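Local structure of separin (Saccharomyces cerevisiae, 5U1T) at residues 839-851 with 1501-1513. The protein cleaves the MCD1/SCC1 subunit of cohesin as a caspase-like cysteine protease, triggering chromosome segregation at the onset of anaphase. Sequence-based numbering, arbitrary orientation.
Sequences LHRYYMITEQTCL and AMKYYGKLEPTGT
Lys-1507 reaches over the C-terminal end of helix 829-845, holding its last carbonyl with the backbone N and the Glu-847 side chain just beyond it with the ammonium group. Its N donates a nearly straight bond of 3.0 Å to Ile-845 O, 175° at the hydrogen. Along the side chain, CB and CG stay beside that same carbonyl oxygen, CB 3.7 Å from Ile-845 O; CD is still within 4.2 Å of Ile-845 O, and CE nears Glu-847 OE1. A bend at the last torsion (chi4 54°) brings NZ to Glu-847 OE1 at 3.2 Å, a salt bridge on the oxygen's anti lone pair. Shortening this side chain to an alanine would probably leave the Glu-847 carboxylate without its charged mate and freer to swing. Gly-1506, in the type II' turn 1505-1508, lies against the Glu-847 side chain, its CA 3.4 Å from Glu-847 OE2; a CB at this position would probably run into Ile-845 O and the Glu-847 side chain, where Glu-847 closes a Schellman motif. At the end of the turn, Leu-1508 forks, CD1 meeting Thr-846 CG2 at 3.6 Å and CD2 meeting Ile-845 CG2 at 4.0 Å. The protease-domain loop between strand 1492-1494 and helix 1513-1519 thus docks on the helical domain, Ile-804 of helix 782-805 touching Ile-845 and Leu-1508.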
loop_
_atom_site.group_PDB
_atom_site.type_symbol
_atom_site.label_atom_id
_atom_site.label_comp_id
_atom_site.label_asym_id
_atom_site.label_seq_id
_atom_site.Cartn_x
_atom_site.Cartn_y
_atom_site.Cartn_z
ATOM N N LEU A 839 5.269 -0.220 -17.490
ATOM C CA LEU A 839 5.668 -1.289 -18.382
ATOM C C LEU A 839 5.962 -0.724 -19.772
ATOM O O LEU A 839 6.873 -1.176 -20.482
ATOM C CB LEU A 839 4.591 -2.375 -18.445
ATOM C CG LEU A 839 4.604 -3.330 -17.248
ATOM C CD1 LEU A 839 3.457 -4.277 -17.320
ATOM C CD2 LEU A 839 5.894 -4.117 -17.198
ATOM N N HIS A 840 5.210 0.300 -20.142
ATOM C CA HIS A 840 5.393 0.886 -21.444
ATOM C C HIS A 840 6.782 1.516 -21.542
ATOM O O HIS A 840 7.482 1.307 -22.529
ATOM C CB HIS A 840 4.324 1.911 -21.730
ATOM C CG HIS A 840 4.610 2.734 -22.937
ATOM N ND1 HIS A 840 5.187 3.986 -22.865
ATOM C CD2 HIS A 840 4.427 2.477 -24.253
ATOM C CE1 HIS A 840 5.322 4.473 -24.083
ATOM N NE2 HIS A 840 4.871 3.577 -24.943
ATOM N N ARG A 841 7.175 2.284 -20.525
ATOM C CA ARG A 841 8.525 2.832 -20.472
ATOM C C ARG A 841 9.547 1.693 -20.522
ATOM O O ARG A 841 10.587 1.797 -21.168
ATOM C CB ARG A 841 8.736 3.678 -19.213
ATOM C CG ARG A 841 10.191 4.120 -18.969
ATOM C CD ARG A 841 10.327 4.884 -17.633
ATOM N NE ARG A 841 11.701 5.042 -17.144
ATOM C CZ ARG A 841 12.546 6.006 -17.526
ATOM N NH1 ARG A 841 13.772 6.049 -17.011
ATOM N NH2 ARG A 841 12.185 6.924 -18.433
ATOM N N TYR A 842 9.239 0.595 -19.848
ATOM C CA TYR A 842 10.179 -0.503 -19.802
ATOM C C TYR A 842 10.350 -1.120 -21.194
ATOM O O TYR A 842 11.446 -1.505 -21.569
ATOM C CB TYR A 842 9.730 -1.562 -18.791
ATOM C CG TYR A 842 10.518 -2.837 -18.920
ATOM C CD1 TYR A 842 11.850 -2.886 -18.528
ATOM C CD2 TYR A 842 9.945 -3.982 -19.473
ATOM C CE1 TYR A 842 12.580 -4.035 -18.660
ATOM C CE2 TYR A 842 10.667 -5.129 -19.608
ATOM C CZ TYR A 842 11.988 -5.149 -19.199
ATOM O OH TYR A 842 12.727 -6.290 -19.324
ATOM N N TYR A 843 9.265 -1.201 -21.954
ATOM C CA TYR A 843 9.316 -1.807 -23.278
ATOM C C TYR A 843 10.032 -0.882 -24.231
ATOM O O TYR A 843 10.607 -1.325 -25.219
ATOM C CB TYR A 843 7.905 -2.155 -23.779
ATOM C CG TYR A 843 7.355 -3.345 -23.037
ATOM C CD1 TYR A 843 8.200 -4.388 -22.663
ATOM C CD2 TYR A 843 6.017 -3.427 -22.672
ATOM C CE1 TYR A 843 7.735 -5.482 -21.972
ATOM C CE2 TYR A 843 5.538 -4.537 -21.971
ATOM C CZ TYR A 843 6.409 -5.554 -21.627
ATOM O OH TYR A 843 5.978 -6.656 -20.924
ATOM N N MET A 844 10.029 0.400 -23.911
ATOM C CA MET A 844 10.806 1.368 -24.669
ATOM C C MET A 844 12.298 1.156 -24.437
ATOM O O MET A 844 13.053 1.035 -25.377
ATOM C CB MET A 844 10.414 2.788 -24.291
ATOM C CG MET A 844 9.346 3.395 -25.170
ATOM S SD MET A 844 9.236 5.192 -24.903
ATOM C CE MET A 844 10.939 5.598 -24.452
ATOM N N ILE A 845 12.708 1.112 -23.178
ATOM C CA ILE A 845 14.089 0.856 -22.809
ATOM C C ILE A 845 14.632 -0.454 -23.403
ATOM O O ILE A 845 15.740 -0.485 -23.917
ATOM C CB ILE A 845 14.245 0.826 -21.267
ATOM C CG1 ILE A 845 13.805 2.155 -20.669
ATOM C CG2 ILE A 845 15.686 0.514 -20.850
ATOM C CD1 ILE A 845 13.969 2.225 -19.166
ATOM N N THR A 846 13.863 -1.533 -23.347
ATOM C CA THR A 846 14.343 -2.800 -23.890
ATOM C C THR A 846 14.015 -2.913 -25.381
ATOM O O THR A 846 14.298 -3.928 -26.022
ATOM C CB THR A 846 13.750 -3.998 -23.146
ATOM O OG1 THR A 846 12.333 -3.845 -23.079
ATOM C CG2 THR A 846 14.308 -4.078 -21.751
ATOM N N GLU A 847 13.398 -1.866 -25.911
ATOM C CA GLU A 847 13.144 -1.759 -27.334
ATOM C C GLU A 847 12.303 -2.889 -27.876
ATOM O O GLU A 847 12.411 -3.229 -29.042
ATOM C CB GLU A 847 14.459 -1.697 -28.107
ATOM C CG GLU A 847 15.226 -0.403 -27.911
ATOM C CD GLU A 847 16.608 -0.422 -28.577
ATOM O OE1 GLU A 847 17.386 0.548 -28.383
ATOM O OE2 GLU A 847 16.917 -1.406 -29.291
ATOM N N GLN A 848 11.463 -3.476 -27.037
ATOM C CA GLN A 848 10.553 -4.498 -27.518
ATOM C C GLN A 848 9.378 -3.799 -28.160
ATOM O O GLN A 848 8.312 -3.695 -27.569
ATOM C CB GLN A 848 10.111 -5.401 -26.384
ATOM C CG GLN A 848 11.225 -5.659 -25.413
ATOM C CD GLN A 848 10.864 -6.678 -24.373
ATOM O OE1 GLN A 848 11.223 -6.544 -23.202
ATOM N NE2 GLN A 848 10.157 -7.722 -24.791
ATOM N N THR A 849 9.575 -3.320 -29.381
ATOM C CA THR A 849 8.696 -2.307 -29.924
ATOM C C THR A 849 7.238 -2.759 -30.112
ATOM O O THR A 849 6.343 -1.924 -30.158
ATOM C CB THR A 849 9.258 -1.757 -31.263
ATOM O OG1 THR A 849 8.837 -2.571 -32.362
ATOM C CG2 THR A 849 10.777 -1.677 -31.222
ATOM N N CYS A 850 6.974 -4.058 -30.169
ATOM C CA CYS A 850 5.590 -4.519 -30.330
ATOM C C CYS A 850 4.772 -4.372 -29.032
ATOM O O CYS A 850 3.673 -3.815 -29.036
ATOM C CB CYS A 850 5.575 -5.976 -30.817
ATOM S SG CYS A 850 3.915 -6.789 -30.888
ATOM N N LEU A 851 5.310 -4.893 -27.930
ATOM C CA LEU A 851 4.702 -4.738 -26.619
ATOM C C LEU A 851 4.590 -3.265 -26.263
ATOM O O LEU A 851 3.632 -2.830 -25.618
ATOM C CB LEU A 851 5.508 -5.474 -25.556
ATOM C CG LEU A 851 5.267 -6.985 -25.546
ATOM C CD1 LEU A 851 6.191 -7.688 -24.564
ATOM C CD2 LEU A 851 3.806 -7.278 -25.238
ATOM N N ALA A 1501 25.159 -17.817 -28.466
ATOM C CA ALA A 1501 24.237 -16.765 -28.874
ATOM C C ALA A 1501 23.809 -15.957 -27.660
ATOM O O ALA A 1501 23.999 -16.393 -26.520
ATOM C CB ALA A 1501 23.032 -17.341 -29.583
ATOM N N MET A 1502 23.256 -14.774 -27.910
ATOM C CA MET A 1502 22.794 -13.892 -26.855
ATOM C C MET A 1502 21.487 -13.227 -27.242
ATOM O O MET A 1502 21.371 -12.682 -28.342
ATOM C CB MET A 1502 23.838 -12.828 -26.543
ATOM C CG MET A 1502 25.060 -13.390 -25.870
ATOM S SD MET A 1502 25.655 -12.400 -24.500
ATOM C CE MET A 1502 26.662 -11.201 -25.368
ATOM N N LYS A 1503 20.502 -13.279 -26.344
ATOM C CA LYS A 1503 19.256 -12.547 -26.548
ATOM C C LYS A 1503 19.482 -11.067 -26.233
ATOM O O LYS A 1503 20.003 -10.736 -25.178
ATOM C CB LYS A 1503 18.135 -13.131 -25.681
ATOM C CG LYS A 1503 17.687 -14.548 -26.061
ATOM C CD LYS A 1503 16.561 -15.080 -25.116
ATOM C CE LYS A 1503 16.036 -16.505 -25.453
ATOM N NZ LYS A 1503 14.952 -17.042 -24.521
ATOM N N TYR A 1504 19.102 -10.184 -27.149
ATOM C CA TYR A 1504 19.344 -8.756 -26.986
ATOM C C TYR A 1504 18.107 -7.947 -26.527
ATOM O O TYR A 1504 16.996 -8.157 -27.022
ATOM C CB TYR A 1504 19.855 -8.173 -28.299
ATOM C CG TYR A 1504 21.332 -8.363 -28.581
ATOM C CD1 TYR A 1504 21.797 -9.483 -29.272
ATOM C CD2 TYR A 1504 22.258 -7.404 -28.184
ATOM C CE1 TYR A 1504 23.151 -9.651 -29.548
ATOM C CE2 TYR A 1504 23.604 -7.551 -28.452
ATOM C CZ TYR A 1504 24.054 -8.675 -29.142
ATOM O OH TYR A 1504 25.409 -8.812 -29.417
ATOM N N TYR A 1505 18.316 -7.001 -25.606
ATOM C CA TYR A 1505 17.222 -6.220 -25.022
ATOM C C TYR A 1505 17.466 -4.708 -24.982
ATOM O O TYR A 1505 17.596 -4.133 -23.899
ATOM C CB TYR A 1505 16.942 -6.692 -23.601
ATOM C CG TYR A 1505 16.446 -8.115 -23.516
ATOM C CD1 TYR A 1505 15.085 -8.413 -23.644
ATOM C CD2 TYR A 1505 17.331 -9.158 -23.308
ATOM C CE1 TYR A 1505 14.631 -9.709 -23.570
ATOM C CE2 TYR A 1505 16.887 -10.460 -23.226
ATOM C CZ TYR A 1505 15.538 -10.736 -23.358
ATOM O OH TYR A 1505 15.115 -12.045 -23.270
ATOM N N GLY A 1506 17.507 -4.080 -26.157
ATOM C CA GLY A 1506 17.708 -2.650 -26.275
ATOM C C GLY A 1506 18.866 -2.121 -25.456
ATOM O O GLY A 1506 20.004 -2.571 -25.607
ATOM N N LYS A 1507 18.565 -1.186 -24.564
ATOM C CA LYS A 1507 19.581 -0.472 -23.813
ATOM C C LYS A 1507 19.999 -1.191 -22.555
ATOM O O LYS A 1507 20.719 -0.651 -21.724
ATOM C CB LYS A 1507 19.088 0.930 -23.477
ATOM C CG LYS A 1507 18.722 1.729 -24.709
ATOM C CD LYS A 1507 18.008 3.020 -24.340
ATOM C CE LYS A 1507 17.248 3.570 -25.552
ATOM N NZ LYS A 1507 16.318 2.523 -26.126
ATOM N N LEU A 1508 19.553 -2.421 -22.403
ATOM C CA LEU A 1508 20.032 -3.223 -21.291
ATOM C C LEU A 1508 21.070 -4.228 -21.803
ATOM O O LEU A 1508 21.204 -4.434 -23.018
ATOM C CB LEU A 1508 18.871 -3.933 -20.590
ATOM C CG LEU A 1508 17.759 -3.085 -19.965
ATOM C CD1 LEU A 1508 16.796 -4.005 -19.192
ATOM C CD2 LEU A 1508 18.319 -1.962 -19.073
ATOM N N GLU A 1509 21.816 -4.829 -20.877
ATOM C CA GLU A 1509 22.812 -5.828 -21.238
ATOM C C GLU A 1509 22.135 -7.145 -21.567
ATOM O O GLU A 1509 21.183 -7.545 -20.903
ATOM C CB GLU A 1509 23.821 -6.029 -20.117
ATOM C CG GLU A 1509 24.595 -4.792 -19.761
ATOM C CD GLU A 1509 25.337 -4.211 -20.947
ATOM O OE1 GLU A 1509 25.947 -4.974 -21.721
ATOM O OE2 GLU A 1509 25.294 -2.974 -21.114
ATOM N N PRO A 1510 22.620 -7.816 -22.610
ATOM C CA PRO A 1510 22.068 -9.104 -23.006
ATOM C C PRO A 1510 22.716 -10.196 -22.177
ATOM O O PRO A 1510 23.641 -9.903 -21.424
ATOM C CB PRO A 1510 22.469 -9.199 -24.469
ATOM C CG PRO A 1510 23.801 -8.524 -24.500
ATOM C CD PRO A 1510 23.736 -7.408 -23.477
ATOM N N THR A 1511 22.248 -11.432 -22.290
ATOM C CA THR A 1511 23.012 -12.538 -21.727
ATOM C C THR A 1511 22.770 -13.827 -22.465
ATOM O O THR A 1511 21.916 -13.910 -23.352
ATOM C CB THR A 1511 22.709 -12.797 -20.235
ATOM O OG1 THR A 1511 23.702 -13.701 -19.714
ATOM C CG2 THR A 1511 21.283 -13.393 -20.042
ATOM N N GLY A 1512 23.515 -14.837 -22.048
ATOM C CA GLY A 1512 23.596 -16.092 -22.758
ATOM C C GLY A 1512 24.586 -16.950 -22.006
ATOM O O GLY A 1512 25.209 -16.512 -21.036
ATOM N N THR A 1513 24.587 -18.218 -22.359
ATOM C CA THR A 1513 25.351 -19.258 -21.712
ATOM C C THR A 1513 26.806 -18.995 -21.548
ATOM O O THR A 1513 27.452 -19.445 -20.640
ATOM C CB THR A 1513 25.213 -20.509 -22.553
ATOM O OG1 THR A 1513 23.829 -20.811 -22.697
ATOM C CG2 THR A 1513 25.893 -21.636 -21.906
#